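Local atomic coordinates of beta-N-acetylhexosaminidase (PDB entry 1JAK), a protein that hydrolyses terminal N-acetylhexosamine residues from glycoconjugates as a family 20 glycoside hydrolase, probably by substrate-assisted catalysis. Residues 395-405 with 414-425. Sequence-based numbering, arbitrary orientation.
Sequences ADRTYLDMKYT and WAGYVEVQRSYD. With IFG ((2R,3R,4S,5R)-2-acetamido-3,4-dihydroxy-5-hydroxymethyl-piperidine), chain F.
Ala395 sets its CB 3.4 Å from Trp414 CH2, at the six-membered end of the indole. Asp396 OD2 takes a salt bridge from Arg422 NH2 at 2.9 Å, met from above the carboxylate plane, while Arg422 NE makes a weak bond to Asp396 O. Arg397 lays its guanidinium flat on that of Arg422, centres 4.2 Å apart and planes 10° apart; its bend at chi2 (-78°) brings NH1 onto a lone pair of Arg422 O. Both arginines also reach Asp370, whose carboxylate probably offsets the like charges of the stack. With an alanine at Arg422, Asp396 OD2 would probably lose its charge partner across the contact, and the Arg397 guanidinium the flat group over one face. Ser423 OG bonds to Arg397 O at 2.7 Å, tying in the short helix 420-424. Towards the ligand, Tyr399 OH donates to IFG O7, and Asp401 OD2 accepts from IFG O6, to which Trp414 NE1 donates at 2.8 Å. Met402, bent at chi2 and chi3, puts SD over the face of the Trp414 five-membered ring, a Met-aromatic contact. Lys403 O receives Val418 N almost straight (170°), and Thr405 C lies over one face of the Tyr417 ring, toward its rim. The chemistry thus splits: charged and backbone bonds fasten this barrel loop to itself, while Asp401 and Trp414 hold the inhibitor's hydroxymethyl oxygen, Trp414 donating a hydrogen bond and Asp401 accepting one.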
ATOM      1  N   ALA A 395     -13.855   5.704   2.528  1.00  7.04           N
ATOM      2  CA  ALA A 395     -13.342   7.069   2.472  1.00  7.81           C
ATOM      3  C   ALA A 395     -13.315   7.767   3.829  1.00  6.75           C
ATOM      4  O   ALA A 395     -12.539   8.701   4.028  1.00  6.68           O
ATOM      5  CB  ALA A 395     -14.156   7.892   1.474  1.00  7.81           C
ATOM      6  N   ASP A 396     -14.161   7.327   4.756  1.00  6.74           N
ATOM      7  CA  ASP A 396     -14.189   7.931   6.082  1.00  7.84           C
ATOM      8  C   ASP A 396     -13.443   7.061   7.094  1.00  8.07           C
ATOM      9  O   ASP A 396     -13.667   7.162   8.303  1.00  7.22           O
ATOM     10  CB  ASP A 396     -15.641   8.173   6.532  1.00  8.65           C
ATOM     11  CG  ASP A 396     -16.460   6.895   6.622  1.00  9.18           C
ATOM     12  OD1 ASP A 396     -16.039   5.854   6.072  1.00  9.20           O
ATOM     13  OD2 ASP A 396     -17.547   6.943   7.239  1.00  9.84           O
ATOM     14  N   ARG A 397     -12.548   6.215   6.586  1.00  7.86           N
ATOM     15  CA  ARG A 397     -11.755   5.329   7.434  1.00  7.39           C
ATOM     16  C   ARG A 397     -10.287   5.243   7.019  1.00  7.45           C
ATOM     17  O   ARG A 397      -9.394   5.565   7.804  1.00  9.29           O
ATOM     18  CB  ARG A 397     -12.318   3.905   7.408  1.00  9.16           C
ATOM     19  CG  ARG A 397     -13.759   3.766   7.850  1.00 11.10           C
ATOM     20  CD  ARG A 397     -13.890   3.823   9.350  1.00 11.74           C
ATOM     21  NE  ARG A 397     -15.280   3.640   9.761  1.00 13.02           N
ATOM     22  CZ  ARG A 397     -15.675   3.524  11.022  1.00 14.26           C
ATOM     23  NH1 ARG A 397     -14.783   3.565  12.004  1.00 12.16           N
ATOM     24  NH2 ARG A 397     -16.965   3.381  11.304  1.00 13.06           N
ATOM     25  N   THR A 398     -10.043   4.803   5.786  1.00  7.04           N
ATOM     26  CA  THR A 398      -8.673   4.607   5.320  1.00  5.84           C
ATOM     27  C   THR A 398      -8.122   5.535   4.240  1.00  6.55           C
ATOM     28  O   THR A 398      -7.046   5.276   3.697  1.00  5.85           O
ATOM     29  CB  THR A 398      -8.468   3.154   4.853  1.00  8.22           C
ATOM     30  OG1 THR A 398      -9.192   2.930   3.637  1.00 10.23           O
ATOM     31  CG2 THR A 398      -8.969   2.182   5.919  1.00  9.70           C
ATOM     32  N   TYR A 399      -8.850   6.599   3.913  1.00  5.44           N
ATOM     33  CA  TYR A 399      -8.359   7.562   2.933  1.00  6.03           C
ATOM     34  C   TYR A 399      -7.388   8.454   3.707  1.00  6.83           C
ATOM     35  O   TYR A 399      -7.800   9.289   4.516  1.00  7.76           O
ATOM     36  CB  TYR A 399      -9.528   8.373   2.361  1.00  5.23           C
ATOM     37  CG  TYR A 399     -10.087   7.790   1.082  1.00  5.80           C
ATOM     38  CD1 TYR A 399     -10.151   6.408   0.889  1.00  5.10           C
ATOM     39  CD2 TYR A 399     -10.533   8.620   0.052  1.00  6.17           C
ATOM     40  CE1 TYR A 399     -10.637   5.868  -0.299  1.00  5.79           C
ATOM     41  CE2 TYR A 399     -11.022   8.090  -1.142  1.00  6.19           C
ATOM     42  CZ  TYR A 399     -11.065   6.713  -1.310  1.00  5.90           C
ATOM     43  OH  TYR A 399     -11.504   6.178  -2.495  1.00  6.06           O
ATOM     44  N   LEU A 400      -6.093   8.260   3.467  1.00  6.65           N
ATOM     45  CA  LEU A 400      -5.063   9.005   4.182  1.00  6.35           C
ATOM     46  C   LEU A 400      -4.966  10.493   3.857  1.00  6.04           C
ATOM     47  O   LEU A 400      -4.251  11.226   4.536  1.00  7.46           O
ATOM     48  CB  LEU A 400      -3.705   8.323   3.976  1.00  6.69           C
ATOM     49  CG  LEU A 400      -3.685   6.857   4.427  1.00  7.02           C
ATOM     50  CD1 LEU A 400      -2.398   6.192   3.959  1.00  7.48           C
ATOM     51  CD2 LEU A 400      -3.807   6.770   5.952  1.00  7.04           C
ATOM     52  N   ASP A 401      -5.676  10.937   2.823  1.00  6.53           N
ATOM     53  CA  ASP A 401      -5.669  12.351   2.462  1.00  7.08           C
ATOM     54  C   ASP A 401      -6.730  13.111   3.254  1.00  6.21           C
ATOM     55  O   ASP A 401      -6.789  14.338   3.195  1.00  7.31           O
ATOM     56  CB  ASP A 401      -5.939  12.524   0.963  1.00  6.67           C
ATOM     57  CG  ASP A 401      -7.317  12.029   0.559  1.00  7.45           C
ATOM     58  OD1 ASP A 401      -7.673  10.895   0.934  1.00  7.56           O
ATOM     59  OD2 ASP A 401      -8.042  12.768  -0.139  1.00  7.19           O
ATOM     60  N   MET A 402      -7.568  12.392   3.996  1.00  6.23           N
ATOM     61  CA  MET A 402      -8.620  13.056   4.761  1.00  6.90           C
ATOM     62  C   MET A 402      -8.083  13.691   6.041  1.00  7.61           C
ATOM     63  O   MET A 402      -7.280  13.095   6.758  1.00  7.71           O
ATOM     64  CB  MET A 402      -9.747  12.071   5.096  1.00  7.30           C
ATOM     65  CG  MET A 402     -11.150  12.678   5.001  1.00  7.99           C
ATOM     66  SD  MET A 402     -11.552  13.295   3.341  1.00  7.56           S
ATOM     67  CE  MET A 402     -11.439  11.778   2.377  1.00  7.79           C
ATOM     68  N   LYS A 403      -8.519  14.917   6.313  1.00  7.17           N
ATOM     69  CA  LYS A 403      -8.085  15.640   7.503  1.00  7.34           C
ATOM     70  C   LYS A 403      -8.423  14.913   8.798  1.00  7.56           C
ATOM     71  O   LYS A 403      -9.446  14.236   8.896  1.00  8.44           O
ATOM     72  CB  LYS A 403      -8.728  17.029   7.540  1.00  6.86           C
ATOM     73  CG  LYS A 403      -8.254  17.968   6.446  1.00  7.42           C
ATOM     74  CD  LYS A 403      -8.912  19.334   6.594  1.00  9.95           C
ATOM     75  CE  LYS A 403      -8.450  20.291   5.504  1.00 12.37           C
ATOM     76  NZ  LYS A 403      -9.084  21.632   5.656  1.00 17.18           N
ATOM     77  N   TYR A 404      -7.557  15.074   9.796  1.00  8.34           N
ATOM     78  CA  TYR A 404      -7.757  14.465  11.108  1.00  9.23           C
ATOM     79  C   TYR A 404      -8.825  15.260  11.851  1.00  9.60           C
ATOM     80  O   TYR A 404      -9.674  14.693  12.547  1.00  9.87           O
ATOM     81  CB  TYR A 404      -6.466  14.520  11.918  1.00  8.60           C
ATOM     82  CG  TYR A 404      -5.297  13.816  11.284  1.00  9.52           C
ATOM     83  CD1 TYR A 404      -5.178  12.428  11.344  1.00 10.14           C
ATOM     84  CD2 TYR A 404      -4.288  14.540  10.650  1.00  8.77           C
ATOM     85  CE1 TYR A 404      -4.079  11.778  10.793  1.00  9.75           C
ATOM     86  CE2 TYR A 404      -3.186  13.902  10.095  1.00  8.15           C
ATOM     87  CZ  TYR A 404      -3.085  12.522  10.174  1.00 10.41           C
ATOM     88  OH  TYR A 404      -1.978  11.887   9.663  1.00 10.34           O
ATOM     89  N   THR A 405      -8.749  16.580  11.712  1.00  9.73           N
ATOM     90  CA  THR A 405      -9.686  17.501  12.342  1.00 10.28           C
ATOM     91  C   THR A 405      -9.829  18.714  11.437  1.00 10.55           C
ATOM     92  O   THR A 405      -9.132  18.834  10.427  1.00  9.38           O
ATOM     93  CB  THR A 405      -9.180  18.007  13.713  1.00 11.09           C
ATOM     94  OG1 THR A 405      -8.067  18.891  13.515  1.00 12.34           O
ATOM     95  CG2 THR A 405      -8.752  16.843  14.593  1.00 12.80           C
ATOM     96  N   TRP A 414     -14.251  16.364   2.628  1.00  7.07           N
ATOM     97  CA  TRP A 414     -15.553  15.981   2.089  1.00  6.69           C
ATOM     98  C   TRP A 414     -16.155  14.732   2.733  1.00  6.95           C
ATOM     99  O   TRP A 414     -17.376  14.570   2.755  1.00  7.32           O
ATOM    100  CB  TRP A 414     -15.468  15.790   0.569  1.00  7.25           C
ATOM    101  CG  TRP A 414     -14.609  14.638   0.145  1.00  6.77           C
ATOM    102  CD1 TRP A 414     -13.277  14.674  -0.167  1.00  6.18           C
ATOM    103  CD2 TRP A 414     -15.018  13.274   0.005  1.00  5.69           C
ATOM    104  NE1 TRP A 414     -12.835  13.411  -0.496  1.00  6.53           N
ATOM    105  CE2 TRP A 414     -13.884  12.534  -0.398  1.00  6.27           C
ATOM    106  CE3 TRP A 414     -16.237  12.601   0.182  1.00  6.25           C
ATOM    107  CZ2 TRP A 414     -13.930  11.154  -0.627  1.00  4.91           C
ATOM    108  CZ3 TRP A 414     -16.285  11.230  -0.048  1.00  7.18           C
ATOM    109  CH2 TRP A 414     -15.135  10.520  -0.449  1.00  7.27           C
ATOM    110  N   ALA A 415     -15.306  13.850   3.255  1.00  6.91           N
ATOM    111  CA  ALA A 415     -15.780  12.626   3.895  1.00  8.04           C
ATOM    112  C   ALA A 415     -15.810  12.800   5.408  1.00  8.44           C
ATOM    113  O   ALA A 415     -15.839  11.816   6.158  1.00 10.44           O
ATOM    114  CB  ALA A 415     -14.872  11.448   3.521  1.00  9.75           C
ATOM    115  N   GLY A 416     -15.821  14.053   5.850  1.00  7.85           N
ATOM    116  CA  GLY A 416     -15.821  14.336   7.272  1.00  8.39           C
ATOM    117  C   GLY A 416     -14.390  14.251   7.762  1.00  9.05           C
ATOM    118  O   GLY A 416     -13.464  14.223   6.955  1.00 10.87           O
ATOM    119  N   TYR A 417     -14.203  14.211   9.077  1.00  7.71           N
ATOM    120  CA  TYR A 417     -12.863  14.125   9.645  1.00  7.90           C
ATOM    121  C   TYR A 417     -12.582  12.696  10.070  1.00  8.05           C
ATOM    122  O   TYR A 417     -13.492  11.958  10.443  1.00  9.24           O
ATOM    123  CB  TYR A 417     -12.738  15.094  10.821  1.00  8.77           C
ATOM    124  CG  TYR A 417     -12.904  16.517  10.361  1.00  9.53           C
ATOM    125  CD1 TYR A 417     -12.025  17.061   9.429  1.00 10.44           C
ATOM    126  CD2 TYR A 417     -13.986  17.292  10.779  1.00 11.93           C
ATOM    127  CE1 TYR A 417     -12.218  18.335   8.912  1.00 12.49           C
ATOM    128  CE2 TYR A 417     -14.189  18.576  10.267  1.00 11.73           C
ATOM    129  CZ  TYR A 417     -13.300  19.086   9.330  1.00 12.05           C
ATOM    130  OH  TYR A 417     -13.483  20.342   8.798  1.00 13.96           O
ATOM    131  N   VAL A 418     -11.317  12.301  10.001  1.00  7.46           N
ATOM    132  CA  VAL A 418     -10.955  10.937  10.347  1.00  8.70           C
ATOM    133  C   VAL A 418      -9.750  10.880  11.271  1.00  9.35           C
ATOM    134  O   VAL A 418      -8.606  10.911  10.819  1.00  8.49           O
ATOM    135  CB  VAL A 418     -10.662  10.121   9.064  1.00  8.26           C
ATOM    136  CG1 VAL A 418     -10.337   8.672   9.417  1.00  8.15           C
ATOM    137  CG2 VAL A 418     -11.869  10.182   8.127  1.00  8.69           C
ATOM    138  N   GLU A 419     -10.013  10.818  12.574  1.00  9.03           N
ATOM    139  CA  GLU A 419      -8.935  10.726  13.547  1.00  8.79           C
ATOM    140  C   GLU A 419      -8.385   9.307  13.551  1.00  8.93           C
ATOM    141  O   GLU A 419      -8.906   8.416  12.876  1.00  8.65           O
ATOM    142  CB  GLU A 419      -9.420  11.110  14.950  1.00  8.72           C
ATOM    143  CG  GLU A 419      -9.010  12.519  15.390  1.00  9.91           C
ATOM    144  CD  GLU A 419      -7.540  12.626  15.790  1.00 11.30           C
ATOM    145  OE1 GLU A 419      -6.794  11.636  15.635  1.00 10.97           O
ATOM    146  OE2 GLU A 419      -7.130  13.710  16.266  1.00 10.29           O
ATOM    147  N   VAL A 420      -7.327   9.104  14.320  1.00  9.13           N
ATOM    148  CA  VAL A 420      -6.678   7.807  14.390  1.00  8.80           C
ATOM    149  C   VAL A 420      -7.585   6.665  14.845  1.00  8.67           C
ATOM    150  O   VAL A 420      -7.572   5.592  14.246  1.00  8.59           O
ATOM    151  CB  VAL A 420      -5.441   7.885  15.297  1.00  9.36           C
ATOM    152  CG1 VAL A 420      -4.701   6.553  15.294  1.00  9.78           C
ATOM    153  CG2 VAL A 420      -4.528   9.002  14.806  1.00  9.32           C
ATOM    154  N   GLN A 421      -8.382   6.881  15.885  1.00  9.31           N
ATOM    155  CA  GLN A 421      -9.253   5.804  16.342  1.00  9.89           C
ATOM    156  C   GLN A 421     -10.271   5.397  15.284  1.00  9.83           C
ATOM    157  O   GLN A 421     -10.473   4.211  15.042  1.00  9.78           O
ATOM    158  CB  GLN A 421      -9.982   6.173  17.641  1.00 11.62           C
ATOM    159  CG  GLN A 421     -10.920   5.058  18.102  1.00 14.37           C
ATOM    160  CD  GLN A 421     -11.512   5.279  19.482  1.00 15.89           C
ATOM    161  OE1 GLN A 421     -11.302   6.317  20.111  1.00 18.50           O
ATOM    162  NE2 GLN A 421     -12.264   4.294  19.958  1.00 16.94           N
ATOM    163  N   ARG A 422     -10.907   6.372  14.640  1.00  9.49           N
ATOM    164  CA  ARG A 422     -11.899   6.048  13.619  1.00  9.75           C
ATOM    165  C   ARG A 422     -11.296   5.213  12.490  1.00  9.38           C
ATOM    166  O   ARG A 422     -11.918   4.274  11.994  1.00  8.70           O
ATOM    167  CB  ARG A 422     -12.515   7.322  13.027  1.00  9.70           C
ATOM    168  CG  ARG A 422     -13.624   7.027  12.015  1.00 10.26           C
ATOM    169  CD  ARG A 422     -14.196   8.290  11.391  1.00 11.97           C
ATOM    170  NE  ARG A 422     -15.329   7.992  10.515  1.00 11.30           N
ATOM    171  CZ  ARG A 422     -16.536   7.636  10.945  1.00 16.05           C
ATOM    172  NH1 ARG A 422     -16.777   7.533  12.248  1.00 16.57           N
ATOM    173  NH2 ARG A 422     -17.503   7.381  10.074  1.00 16.70           N
ATOM    174  N   SER A 423     -10.076   5.551  12.091  1.00  9.05           N
ATOM    175  CA  SER A 423      -9.410   4.836  11.012  1.00  8.96           C
ATOM    176  C   SER A 423      -9.125   3.374  11.356  1.00  8.94           C
ATOM    177  O   SER A 423      -9.150   2.509  10.484  1.00  9.07           O
ATOM    178  CB  SER A 423      -8.098   5.544  10.659  1.00  9.99           C
ATOM    179  OG  SER A 423      -7.465   4.926   9.555  1.00 11.43           O
ATOM    180  N   TYR A 424      -8.877   3.109  12.635  1.00  9.76           N
ATOM    181  CA  TYR A 424      -8.542   1.767  13.115  1.00 11.20           C
ATOM    182  C   TYR A 424      -9.685   0.930  13.679  1.00 11.64           C
ATOM    183  O   TYR A 424      -9.740  -0.285  13.477  1.00 10.78           O
ATOM    184  CB  TYR A 424      -7.467   1.887  14.206  1.00  9.26           C
ATOM    185  CG  TYR A 424      -7.134   0.596  14.930  1.00 10.10           C
ATOM    186  CD1 TYR A 424      -6.235  -0.320  14.385  1.00  9.79           C
ATOM    187  CD2 TYR A 424      -7.723   0.289  16.160  1.00  9.63           C
ATOM    188  CE1 TYR A 424      -5.925  -1.510  15.044  1.00 10.39           C
ATOM    189  CE2 TYR A 424      -7.423  -0.905  16.830  1.00 11.15           C
ATOM    190  CZ  TYR A 424      -6.522  -1.796  16.266  1.00 10.00           C
ATOM    191  OH  TYR A 424      -6.201  -2.966  16.920  1.00 10.80           O
ATOM    192  N   ASP A 425     -10.596   1.592  14.381  1.00 13.27           N
ATOM    193  CA  ASP A 425     -11.682   0.919  15.077  1.00 13.69           C
ATOM    194  C   ASP A 425     -12.857   0.306  14.315  1.00 13.40           C
ATOM    195  O   ASP A 425     -14.002   0.729  14.477  1.00 14.74           O
ATOM    196  CB  ASP A 425     -12.208   1.858  16.165  1.00 14.60           C
ATOM    197  CG  ASP A 425     -12.610   1.122  17.427  1.00 17.27           C
ATOM    198  OD1 ASP A 425     -12.377  -0.105  17.509  1.00 16.40           O
ATOM    199  OD2 ASP A 425     -13.151   1.779  18.341  1.00 17.72           O
TER
HETATM  200  N1  IFG F 601     -12.460  10.607  -4.755  1.00  7.82           N
HETATM  201  C2  IFG F 601     -11.686  10.312  -5.988  1.00  7.93           C
HETATM  202  C3  IFG F 601     -10.119  10.499  -5.872  1.00  7.19           C
HETATM  203  C4  IFG F 601      -9.699  11.716  -5.021  1.00  7.77           C
HETATM  204  C5  IFG F 601     -10.418  11.635  -3.672  1.00  7.32           C
HETATM  205  C6  IFG F 601     -10.076  12.741  -2.679  1.00  7.71           C
HETATM  206  C7  IFG F 601     -11.873   7.896  -5.555  1.00  7.39           C
HETATM  207  C8  IFG F 601     -12.114   6.453  -5.917  1.00  6.95           C
HETATM  208  C9  IFG F 601     -11.946  11.614  -3.814  1.00  6.67           C
HETATM  209  N2  IFG F 601     -11.981   8.933  -6.439  1.00  6.65           N
HETATM  210  O7  IFG F 601     -11.579   8.123  -4.390  1.00  6.85           O
HETATM  211  O3  IFG F 601      -9.563  10.618  -7.175  1.00  6.78           O
HETATM  212  O4  IFG F 601     -10.103  12.907  -5.694  1.00  9.48           O
HETATM  213  O6  IFG F 601     -10.356  12.342  -1.342  1.00  6.35           O
HETATM  214  O   HOH W   1     -11.822  21.556   6.975  1.00 18.44           O